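Local coordinates for putative uncharacterized protein (Enterococcus faecalis, PDB 4EC6) that is of unknown biochemical function but probably serves plasmid conjugation as a VirB8-like component of a type IV secretion system, this chain being its C-terminal domain, at residues 56-65 and 138-149. Sequence-based numbering, arbitrary orientation.
Sequences KIDTFGRYFL and FEVEPTKNGFLV
Phe-60 lays one face of its ring over the strand-borne Phe-147, whose CB stands 3.5 Å from the Phe-60 ring centroid and only 1° off the ring normal, a nearly ideal CH-pi contact. The Phe-147 ring itself passes obliquely, its plane turned 45° from that of Phe-60, and runs back toward the start of the helix, where it meets Lys-56 CB and Ile-57 CD1. At the rim of the Phe-60 ring, close to its plane, lies Val-140 CG2. The other branch of that valine, CG1, packs 3.6 Å from Ile-57 CG2.

One turn on toward the C-terminal end, the theme returns. Val-149 CG2 sits over the centre of the Phe-64 ring, 3.6 Å from its centroid, while the CD2 edge of the same ring points at the face of Phe-138 in an edge-to-face pair, with CD2 3.7 Å from Phe-138 CZ. A chi1 of 59°, with CG between the backbone N and the carbonyl carbon, turns the Phe-138 ring toward the helix and brings its edge beside Gly-61; with no side chain intervening, Gly-61 CA lies 4.0 Å from Phe-138 CZ.

Beyond these two segments, Phe-160 of the second subunit meets Phe-60 edge-to-face, and Val-119 of strand 117-126, beside Phe-138, continues the apolar surface beneath Ile-57. Helix 54-68 thus lies across the antiparallel hairpin of strands 131-142 and 147-157, the helix-on-sheet core of an NTF2-like fold, as in VirB8 proteins.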
loop_
_atom_site.group_PDB
_atom_site.type_symbol
_atom_site.label_atom_id
_atom_site.label_comp_id
_atom_site.label_asym_id
_atom_site.label_seq_id
_atom_site.Cartn_x
_atom_site.Cartn_y
_atom_site.Cartn_z
ATOM N N LYS A 56 -1.580 11.380 -2.584
ATOM C CA LYS A 56 -1.479 12.193 -1.413
ATOM C C LYS A 56 -2.718 12.129 -0.560
ATOM O O LYS A 56 -2.559 12.022 0.643
ATOM C CB LYS A 56 -1.111 13.632 -1.754
ATOM C CG LYS A 56 0.216 13.783 -2.485
ATOM C CD LYS A 56 0.693 15.227 -2.359
ATOM C CE LYS A 56 2.021 15.451 -3.083
ATOM N NZ LYS A 56 1.670 15.938 -4.445
ATOM N N ILE A 57 -3.927 12.125 -1.132
ATOM C CA ILE A 57 -5.130 12.008 -0.272
ATOM C C ILE A 57 -5.125 10.664 0.429
ATOM O O ILE A 57 -5.417 10.556 1.633
ATOM C CB ILE A 57 -6.496 12.032 -0.992
ATOM C CG1 ILE A 57 -6.489 12.682 -2.364
ATOM C CG2 ILE A 57 -7.494 12.802 -0.147
ATOM C CD1 ILE A 57 -6.941 14.147 -2.353
ATOM N N ASP A 58 -4.798 9.630 -0.342
ATOM C CA ASP A 58 -4.711 8.274 0.151
ATOM C C ASP A 58 -3.813 8.168 1.375
ATOM O O ASP A 58 -4.237 7.694 2.415
ATOM C CB ASP A 58 -4.215 7.434 -1.022
ATOM C CG ASP A 58 -3.790 6.022 -0.663
ATOM O OD1 ASP A 58 -3.721 5.596 0.527
ATOM O OD2 ASP A 58 -3.499 5.327 -1.655
ATOM N N THR A 59 -2.576 8.648 1.259
ATOM C CA THR A 59 -1.611 8.633 2.347
ATOM C C THR A 59 -2.089 9.441 3.532
ATOM O O THR A 59 -2.016 8.989 4.689
ATOM C CB THR A 59 -0.259 9.169 1.849
ATOM O OG1 THR A 59 0.292 8.223 0.949
ATOM C CG2 THR A 59 0.727 9.344 2.960
ATOM N N PHE A 60 -2.579 10.643 3.272
ATOM C CA PHE A 60 -3.146 11.442 4.355
ATOM C C PHE A 60 -4.223 10.630 5.113
ATOM O O PHE A 60 -4.223 10.551 6.352
ATOM C CB PHE A 60 -3.735 12.735 3.804
ATOM C CG PHE A 60 -4.462 13.536 4.815
ATOM C CD1 PHE A 60 -3.780 14.336 5.728
ATOM C CD2 PHE A 60 -5.819 13.495 4.880
ATOM C CE1 PHE A 60 -4.469 15.067 6.685
ATOM C CE2 PHE A 60 -6.504 14.242 5.837
ATOM C CZ PHE A 60 -5.837 15.033 6.726
ATOM N N GLY A 61 -5.130 10.020 4.362
ATOM C CA GLY A 61 -6.189 9.276 5.001
ATOM C C GLY A 61 -5.632 8.151 5.856
ATOM O O GLY A 61 -6.179 7.836 6.931
ATOM N N ARG A 62 -4.528 7.547 5.427
ATOM C CA ARG A 62 -3.957 6.450 6.221
ATOM C C ARG A 62 -3.466 6.938 7.547
ATOM O O ARG A 62 -3.657 6.277 8.556
ATOM C CB ARG A 62 -2.859 5.715 5.460
ATOM C CG ARG A 62 -3.412 4.726 4.448
ATOM C CD ARG A 62 -2.362 4.520 3.380
ATOM N NE ARG A 62 -2.833 3.688 2.272
ATOM C CZ ARG A 62 -2.918 2.349 2.344
ATOM N NH1 ARG A 62 -2.603 1.712 3.470
ATOM N NH2 ARG A 62 -3.336 1.653 1.323
ATOM N N TYR A 63 -2.800 8.100 7.532
ATOM C CA TYR A 63 -2.233 8.666 8.731
ATOM C C TYR A 63 -3.352 9.007 9.707
ATOM O O TYR A 63 -3.340 8.530 10.856
ATOM C CB TYR A 63 -1.339 9.839 8.417
ATOM C CG TYR A 63 0.106 9.442 8.237
ATOM C CD1 TYR A 63 0.977 9.317 9.336
ATOM C CD2 TYR A 63 0.583 9.137 6.994
ATOM C CE1 TYR A 63 2.294 8.933 9.161
ATOM C CE2 TYR A 63 1.876 8.733 6.805
ATOM C CZ TYR A 63 2.736 8.641 7.872
ATOM O OH TYR A 63 4.033 8.245 7.599
ATOM N N PHE A 64 -4.370 9.704 9.219
ATOM C CA PHE A 64 -5.570 9.929 10.009
ATOM C C PHE A 64 -6.141 8.629 10.574
ATOM O O PHE A 64 -6.501 8.616 11.744
ATOM C CB PHE A 64 -6.639 10.682 9.202
ATOM C CG PHE A 64 -8.013 10.726 9.859
ATOM C CD1 PHE A 64 -8.251 11.521 10.970
ATOM C CD2 PHE A 64 -9.079 9.998 9.324
ATOM C CE1 PHE A 64 -9.507 11.584 11.544
ATOM C CE2 PHE A 64 -10.320 10.039 9.905
ATOM C CZ PHE A 64 -10.539 10.842 11.019
ATOM N N LEU A 65 -6.256 7.566 9.777
ATOM C CA LEU A 65 -6.860 6.324 10.308
ATOM C C LEU A 65 -6.103 5.703 11.508
ATOM O O LEU A 65 -6.686 5.142 12.429
ATOM C CB LEU A 65 -7.064 5.291 9.203
ATOM C CG LEU A 65 -8.221 5.614 8.272
ATOM C CD1 LEU A 65 -8.236 4.759 7.017
ATOM C CD2 LEU A 65 -9.504 5.405 9.024
ATOM N N PHE A 138 -15.138 9.017 4.589
ATOM C CA PHE A 138 -15.106 10.330 5.185
ATOM C C PHE A 138 -14.668 11.351 4.126
ATOM O O PHE A 138 -14.086 10.994 3.109
ATOM C CB PHE A 138 -14.215 10.358 6.410
ATOM C CG PHE A 138 -12.784 9.970 6.165
ATOM C CD1 PHE A 138 -11.819 10.947 5.879
ATOM C CD2 PHE A 138 -12.361 8.640 6.305
ATOM C CE1 PHE A 138 -10.490 10.602 5.693
ATOM C CE2 PHE A 138 -11.009 8.300 6.123
ATOM C CZ PHE A 138 -10.074 9.269 5.816
ATOM N N GLU A 139 -14.962 12.615 4.335
ATOM C CA GLU A 139 -14.491 13.629 3.371
ATOM C C GLU A 139 -13.239 14.376 3.804
ATOM O O GLU A 139 -12.903 14.410 4.965
ATOM C CB GLU A 139 -15.620 14.555 2.988
ATOM C CG GLU A 139 -16.764 13.721 2.517
ATOM C CD GLU A 139 -18.002 14.533 2.254
ATOM O OE1 GLU A 139 -17.877 15.787 2.068
ATOM O OE2 GLU A 139 -19.100 13.900 2.248
ATOM N N VAL A 140 -12.580 14.992 2.851
ATOM C CA VAL A 140 -11.231 15.539 3.024
ATOM C C VAL A 140 -11.167 16.769 2.136
ATOM O O VAL A 140 -11.743 16.755 1.081
ATOM C CB VAL A 140 -10.218 14.493 2.547
ATOM C CG1 VAL A 140 -8.879 15.096 2.190
ATOM C CG2 VAL A 140 -10.028 13.492 3.657
ATOM N N GLU A 141 -10.554 17.851 2.595
ATOM C CA GLU A 141 -10.447 19.082 1.813
ATOM C C GLU A 141 -9.019 19.564 1.835
ATOM O O GLU A 141 -8.291 19.340 2.810
ATOM C CB GLU A 141 -11.402 20.154 2.308
ATOM C CG GLU A 141 -12.862 19.850 1.994
ATOM C CD GLU A 141 -13.825 20.801 2.715
ATOM O OE1 GLU A 141 -13.393 21.908 3.136
ATOM O OE2 GLU A 141 -15.017 20.429 2.898
ATOM N N PRO A 142 -8.567 20.145 0.721
ATOM C CA PRO A 142 -7.168 20.557 0.745
ATOM C C PRO A 142 -7.069 21.847 1.527
ATOM O O PRO A 142 -8.057 22.548 1.685
ATOM C CB PRO A 142 -6.844 20.799 -0.730
ATOM C CG PRO A 142 -8.168 21.109 -1.379
ATOM C CD PRO A 142 -9.169 20.256 -0.629
ATOM N N THR A 143 -5.890 22.114 2.046
ATOM C CA THR A 143 -5.584 23.351 2.724
ATOM C C THR A 143 -4.374 23.834 1.976
ATOM O O THR A 143 -3.747 23.036 1.287
ATOM C CB THR A 143 -5.289 23.125 4.228
ATOM O OG1 THR A 143 -4.250 22.149 4.404
ATOM C CG2 THR A 143 -6.512 22.619 4.879
ATOM N N LYS A 144 -4.028 25.116 2.052
ATOM C CA LYS A 144 -2.961 25.591 1.148
ATOM C C LYS A 144 -1.733 24.690 1.329
ATOM O O LYS A 144 -1.051 24.347 0.360
ATOM C CB LYS A 144 -2.640 27.088 1.307
ATOM C CG LYS A 144 -2.046 27.504 2.651
ATOM C CD LYS A 144 -0.999 28.604 2.485
ATOM C CE LYS A 144 -1.614 29.978 2.230
ATOM N NZ LYS A 144 -0.594 30.901 1.651
ATOM N N ASN A 145 -1.554 24.240 2.576
ATOM C CA ASN A 145 -0.405 23.458 3.017
ATOM C C ASN A 145 -0.548 21.939 2.953
ATOM O O ASN A 145 0.450 21.262 2.938
ATOM C CB ASN A 145 -0.056 23.819 4.465
ATOM C CG ASN A 145 -0.055 25.317 4.732
ATOM O OD1 ASN A 145 0.675 26.085 4.084
ATOM N ND2 ASN A 145 -0.862 25.739 5.708
ATOM N N GLY A 146 -1.780 21.424 2.956
ATOM C CA GLY A 146 -2.079 19.971 3.007
ATOM C C GLY A 146 -3.564 19.589 2.928
ATOM O O GLY A 146 -4.241 19.819 1.907
ATOM N N PHE A 147 -4.074 18.973 4.003
ATOM C CA PHE A 147 -5.420 18.359 3.984
ATOM C C PHE A 147 -6.082 18.388 5.333
ATOM O O PHE A 147 -5.400 18.396 6.350
ATOM C CB PHE A 147 -5.326 16.912 3.548
ATOM C CG PHE A 147 -4.645 16.733 2.240
ATOM C CD1 PHE A 147 -5.326 16.962 1.065
ATOM C CD2 PHE A 147 -3.298 16.353 2.191
ATOM C CE1 PHE A 147 -4.692 16.804 -0.154
ATOM C CE2 PHE A 147 -2.642 16.208 0.974
ATOM C CZ PHE A 147 -3.341 16.433 -0.204
ATOM N N LEU A 148 -7.412 18.404 5.343
ATOM C CA LEU A 148 -8.138 18.200 6.581
ATOM C C LEU A 148 -9.351 17.281 6.334
ATOM O O LEU A 148 -9.954 17.335 5.249
ATOM C CB LEU A 148 -8.573 19.517 7.164
ATOM C CG LEU A 148 -7.541 20.487 7.748
ATOM C CD1 LEU A 148 -8.088 21.902 7.867
ATOM C CD2 LEU A 148 -7.065 19.977 9.095
ATOM N N VAL A 149 -9.652 16.406 7.306
ATOM C CA VAL A 149 -10.889 15.639 7.325
ATOM C C VAL A 149 -12.051 16.604 7.671
ATOM O O VAL A 149 -11.907 17.428 8.574
ATOM C CB VAL A 149 -10.832 14.512 8.402
ATOM C CG1 VAL A 149 -12.178 13.846 8.580
ATOM C CG2 VAL A 149 -9.753 13.485 8.080
#